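Local coordinates for lambda phage protein with carbohydrate-binding module (Shewanella oneidensis, PDB 2A5Z), which is of unknown function but binds magnesium and has a jelly-roll fold with a carbohydrate-binding module, which suggests a role in carbohydrate recognition, at the interface of chains A and B. Sequence-based numbering; all coordinates share one arbitrary frame. Chains: chain A/B, hypothetical protein SO2946.

Contact 1: the interface of chains A and B. Residues chain A 54, 86-88, 123, 247-248, 250; chain B 44-45, 259.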
# COMPACT_ATOMS: atom_id res chain seq x y z
N ASP A 54 9.92 0.75 6.70
CA ASP A 54 10.47 0.96 8.04
C ASP A 54 9.83 0.05 9.12
O ASP A 54 10.06 0.24 10.31
CB ASP A 54 10.31 2.44 8.43
CG ASP A 54 11.50 3.01 9.21
OD1 ASP A 54 12.28 2.25 9.83
OD2 ASP A 54 11.66 4.24 9.21
N ASN A 86 16.87 4.91 18.12
CA ASN A 86 16.46 5.56 16.87
C ASN A 86 16.01 4.57 15.79
O ASN A 86 15.67 4.97 14.67
CB ASN A 86 17.58 6.46 16.34
CG ASN A 86 17.69 7.76 17.11
OD1 ASN A 86 16.86 8.66 16.95
ND2 ASN A 86 18.71 7.88 17.94
N HIS A 87 16.01 3.29 16.14
CA HIS A 87 15.46 2.25 15.28
C HIS A 87 13.93 2.17 15.43
O HIS A 87 13.40 1.43 16.26
CB HIS A 87 16.15 0.92 15.55
CG HIS A 87 17.61 0.96 15.26
ND1 HIS A 87 18.11 0.88 13.98
CD2 HIS A 87 18.68 1.13 16.08
CE1 HIS A 87 19.43 0.97 14.02
NE2 HIS A 87 19.80 1.12 15.28
N PHE A 88 13.27 2.97 14.62
CA PHE A 88 11.82 3.15 14.66
C PHE A 88 11.18 2.07 13.80
O PHE A 88 11.42 2.03 12.60
CB PHE A 88 11.50 4.55 14.12
CG PHE A 88 10.05 4.80 13.83
CD1 PHE A 88 9.12 4.96 14.86
CD2 PHE A 88 9.61 4.92 12.52
CE1 PHE A 88 7.78 5.21 14.58
CE2 PHE A 88 8.28 5.17 12.23
CZ PHE A 88 7.36 5.32 13.27
N TYR A 123 19.02 -2.04 7.54
CA TYR A 123 19.36 -1.84 8.95
C TYR A 123 18.82 -3.04 9.71
O TYR A 123 17.63 -3.30 9.68
CB TYR A 123 18.72 -0.54 9.47
CG TYR A 123 19.25 0.71 8.80
CD1 TYR A 123 20.09 1.59 9.48
CD2 TYR A 123 18.94 0.99 7.46
CE1 TYR A 123 20.59 2.73 8.86
CE2 TYR A 123 19.44 2.12 6.83
CZ TYR A 123 20.26 2.99 7.53
OH TYR A 123 20.76 4.11 6.91
N ASP A 247 14.91 -3.39 10.86
CA ASP A 247 14.39 -2.06 11.12
C ASP A 247 13.91 -1.41 9.81
O ASP A 247 12.80 -0.90 9.72
CB ASP A 247 15.51 -1.24 11.79
CG ASP A 247 15.22 0.24 11.91
OD1 ASP A 247 14.04 0.65 11.99
OD2 ASP A 247 16.20 1.02 11.96
N LEU A 248 14.75 -1.45 8.78
CA LEU A 248 14.53 -0.62 7.61
C LEU A 248 15.21 -1.22 6.39
O LEU A 248 16.33 -1.71 6.47
CB LEU A 248 15.03 0.81 7.88
CG LEU A 248 15.13 1.87 6.77
CD1 LEU A 248 13.75 2.20 6.18
CD2 LEU A 248 15.81 3.11 7.32
N GLU A 250 15.73 -0.31 2.04
CA GLU A 250 15.76 0.78 1.08
C GLU A 250 16.17 0.20 -0.28
O GLU A 250 17.17 -0.53 -0.35
CB GLU A 250 16.80 1.78 1.58
CG GLU A 250 16.84 3.10 0.88
CD GLU A 250 17.29 4.23 1.81
OE1 GLU A 250 17.83 3.95 2.91
OE2 GLU A 250 17.09 5.40 1.44
N ILE B 44 10.22 6.13 5.06
CA ILE B 44 11.40 6.09 5.89
C ILE B 44 11.34 7.32 6.79
O ILE B 44 11.30 8.45 6.31
CB ILE B 44 12.70 6.01 5.01
CG1 ILE B 44 13.97 6.18 5.85
CG2 ILE B 44 12.65 7.03 3.88
CD1 ILE B 44 15.25 5.88 5.05
N ALA B 45 11.28 7.08 8.10
CA ALA B 45 11.10 8.17 9.07
C ALA B 45 12.42 8.85 9.45
O ALA B 45 13.50 8.23 9.40
CB ALA B 45 10.41 7.65 10.32
N ARG B 259 18.98 7.97 12.17
CA ARG B 259 19.95 6.89 12.04
C ARG B 259 21.09 7.28 11.10
O ARG B 259 21.00 8.27 10.38
CB ARG B 259 19.27 5.62 11.55
CG ARG B 259 18.40 4.92 12.59
CD ARG B 259 17.31 4.08 11.95
NE ARG B 259 16.37 4.89 11.18
CZ ARG B 259 15.14 4.51 10.84
NH1 ARG B 259 14.67 3.33 11.20
NH2 ARG B 259 14.36 5.33 10.13
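The guanidinium of B:Arg259 takes up A:Leu248 on one face, methyl CD2 lying 3.8 Å above the plane and over its centre, while the carboxylates of A:Asp54 and A:Asp247 meet its edge. A:Asp247 also lies in the plane at the edge of the A:His87 imidazole, and A:Asp54 OD2 at the edge of the A:Phe88 ring. The A:Asp54 carboxylate is nearly coplanar with the guanidinium, 22° apart. The grip is end-on: B:Arg259 NH1 donates to A:Asp54 OD1 at 3.0 Å and NH2 to OD2 at 3.1 Å, both oxygens using their syn lone pairs. A:Asp54 OD2 also accepts the backbone N of B:Ala45, nearly along the C-O axis, at 3.1 Å. B:Arg259 NH1 also donates to A:Asp247 OD2 at 2.9 Å on the syn side, this carboxylate being rotated 37° from the guanidinium. A:His87 ND1 reaches A:Asp247 OD2 from above the carboxylate plane at 2.8 Å and helps fix its rotation. CG and CD of B:Arg259 pass the carbonyl O of A:Asn86, and the bend at chi3 (-63°) turns its guanidinium toward the two carboxylates. A:Leu248 CD2 packs on B:Ile44 CD1 at 3.6 Å, the chains crossing at about a right angle, and B:Ala45 CB sits above the rim of the A:Phe88 ring, off its centre. In this assembly the site appears to anchor the C-terminal arm and 44-45 segment of chain B beside chain A's magnesium site, where the arginine may help balance the carboxylates' charge.

Contact 2: the interface of chains A and B. Residues chain A 29, 33, 36-37; chain B 29, 37, 40.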
# COMPACT_ATOMS: atom_id res chain seq x y z
N MSE A 29 11.14 25.83 -2.13
CA MSE A 29 10.96 24.50 -1.55
C MSE A 29 11.89 24.31 -0.36
O MSE A 29 13.10 24.50 -0.46
CB MSE A 29 11.18 23.42 -2.60
CG MSE A 29 10.89 22.00 -2.11
SE MSE A 29 11.12 20.73 -3.37
CE MSE A 29 12.87 20.86 -3.66
N GLU A 33 11.00 19.35 2.81
CA GLU A 33 10.12 19.02 1.69
C GLU A 33 10.88 18.29 0.58
O GLU A 33 10.40 17.30 0.03
CB GLU A 33 9.44 20.27 1.14
CG GLU A 33 8.31 20.78 2.02
CD GLU A 33 7.71 22.09 1.52
OE1 GLU A 33 8.34 22.80 0.70
OE2 GLU A 33 6.59 22.42 1.97
N LYS A 36 11.61 14.84 1.92
CA LYS A 36 10.39 14.04 1.73
C LYS A 36 10.27 13.49 0.31
O LYS A 36 9.96 12.31 0.12
CB LYS A 36 9.15 14.89 2.00
CG LYS A 36 8.70 14.95 3.44
CD LYS A 36 7.26 15.41 3.49
CE LYS A 36 6.81 15.70 4.91
NZ LYS A 36 5.44 16.27 4.93
N LEU A 37 10.48 14.36 -0.68
CA LEU A 37 10.41 13.96 -2.08
C LEU A 37 11.49 12.97 -2.46
O LEU A 37 11.27 12.11 -3.32
CB LEU A 37 10.47 15.17 -3.00
CG LEU A 37 9.15 15.89 -3.28
CD1 LEU A 37 9.43 17.21 -3.98
CD2 LEU A 37 8.20 15.02 -4.11
N MSE B 29 7.54 26.34 -6.24
CA MSE B 29 6.57 25.31 -5.86
C MSE B 29 5.22 25.99 -5.66
O MSE B 29 5.13 27.03 -5.01
CB MSE B 29 7.05 24.60 -4.58
CG MSE B 29 6.02 23.69 -3.89
SE MSE B 29 6.59 23.17 -2.25
CE MSE B 29 7.45 21.66 -2.67
N LEU B 37 2.39 17.52 -0.55
CA LEU B 37 3.57 17.04 0.15
C LEU B 37 3.39 17.06 1.68
O LEU B 37 3.99 16.23 2.39
CB LEU B 37 4.79 17.86 -0.27
CG LEU B 37 6.20 17.32 -0.09
CD1 LEU B 37 6.36 15.91 -0.63
CD2 LEU B 37 7.18 18.26 -0.76
N LEU B 40 1.83 13.72 2.78
CA LEU B 40 2.49 12.52 2.28
C LEU B 40 2.67 11.50 3.42
O LEU B 40 3.15 11.84 4.50
CB LEU B 40 3.85 12.89 1.66
CG LEU B 40 4.81 11.76 1.26
CD1 LEU B 40 4.19 10.85 0.23
CD2 LEU B 40 6.14 12.32 0.77
O HOH W 1 3.77 14.27 5.73
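B:Leu37 forms the apolar centre, its two methyls spread over the helix of chain A. CG is anti to the backbone N (chi1 -159°), which directs the branch toward that helix: CD1 rests on A:Leu37 CG at 3.8 Å and also approaches A:Lys36 CB, while CD2 packs against A:Glu33 CB at 3.6 Å. The two Leu37 side chains cross at about a right angle. At one end of this core the selenomethionines at position 29 meet, also nearly perpendicular, the terminal methyl CE of B:Met29 lying 3.5 Å from A:Met29 CG. The B:Met29 chain bends at chi3 (-91°), and its selenium also comes near the carboxylate oxygen OE1 of A:Glu33, so the acidic tip borders the apolar cluster. At the other end, B:Leu40 CD2 lies against the root of A:Lys36, near its CB and carbonyl O. The extended A:Lys36 chain runs past B:Leu37 in the opposite direction, bringing its terminal amine NZ to the backbone carbonyl O of B:Leu37 at 2.9 Å. NZ also contacts water 1 at 2.7 Å, and that water lies 2.8 Å from B:Leu40 O; the amine thus bridges to two backbone carbonyls, directly and through solvent. The site pairs the short N-terminal helices 31-38 of both chains, together with the loop residues flanking them, away from the beta-rich bodies of the two subunits.

About 20 Å separates the centres of the C-alpha atoms of contact 1 and contact 2, and they have no residue in common. They are nevertheless joined through chain B, where B:Leu40 of contact 2 is followed closely in sequence by B:Ile44 and B:Ala45 of contact 1. Contact 2 pairs N-terminal segments of both chains, whereas contact 1 sets N-terminal and C-terminal residues of chain B on the beta-rich body of chain A. This one-way docking of terminal segments of B onto A, with three copies in the deposited assembly and no exact two-fold between A and B, would fit a trimer, although the structure alone does not establish the oligomer in solution.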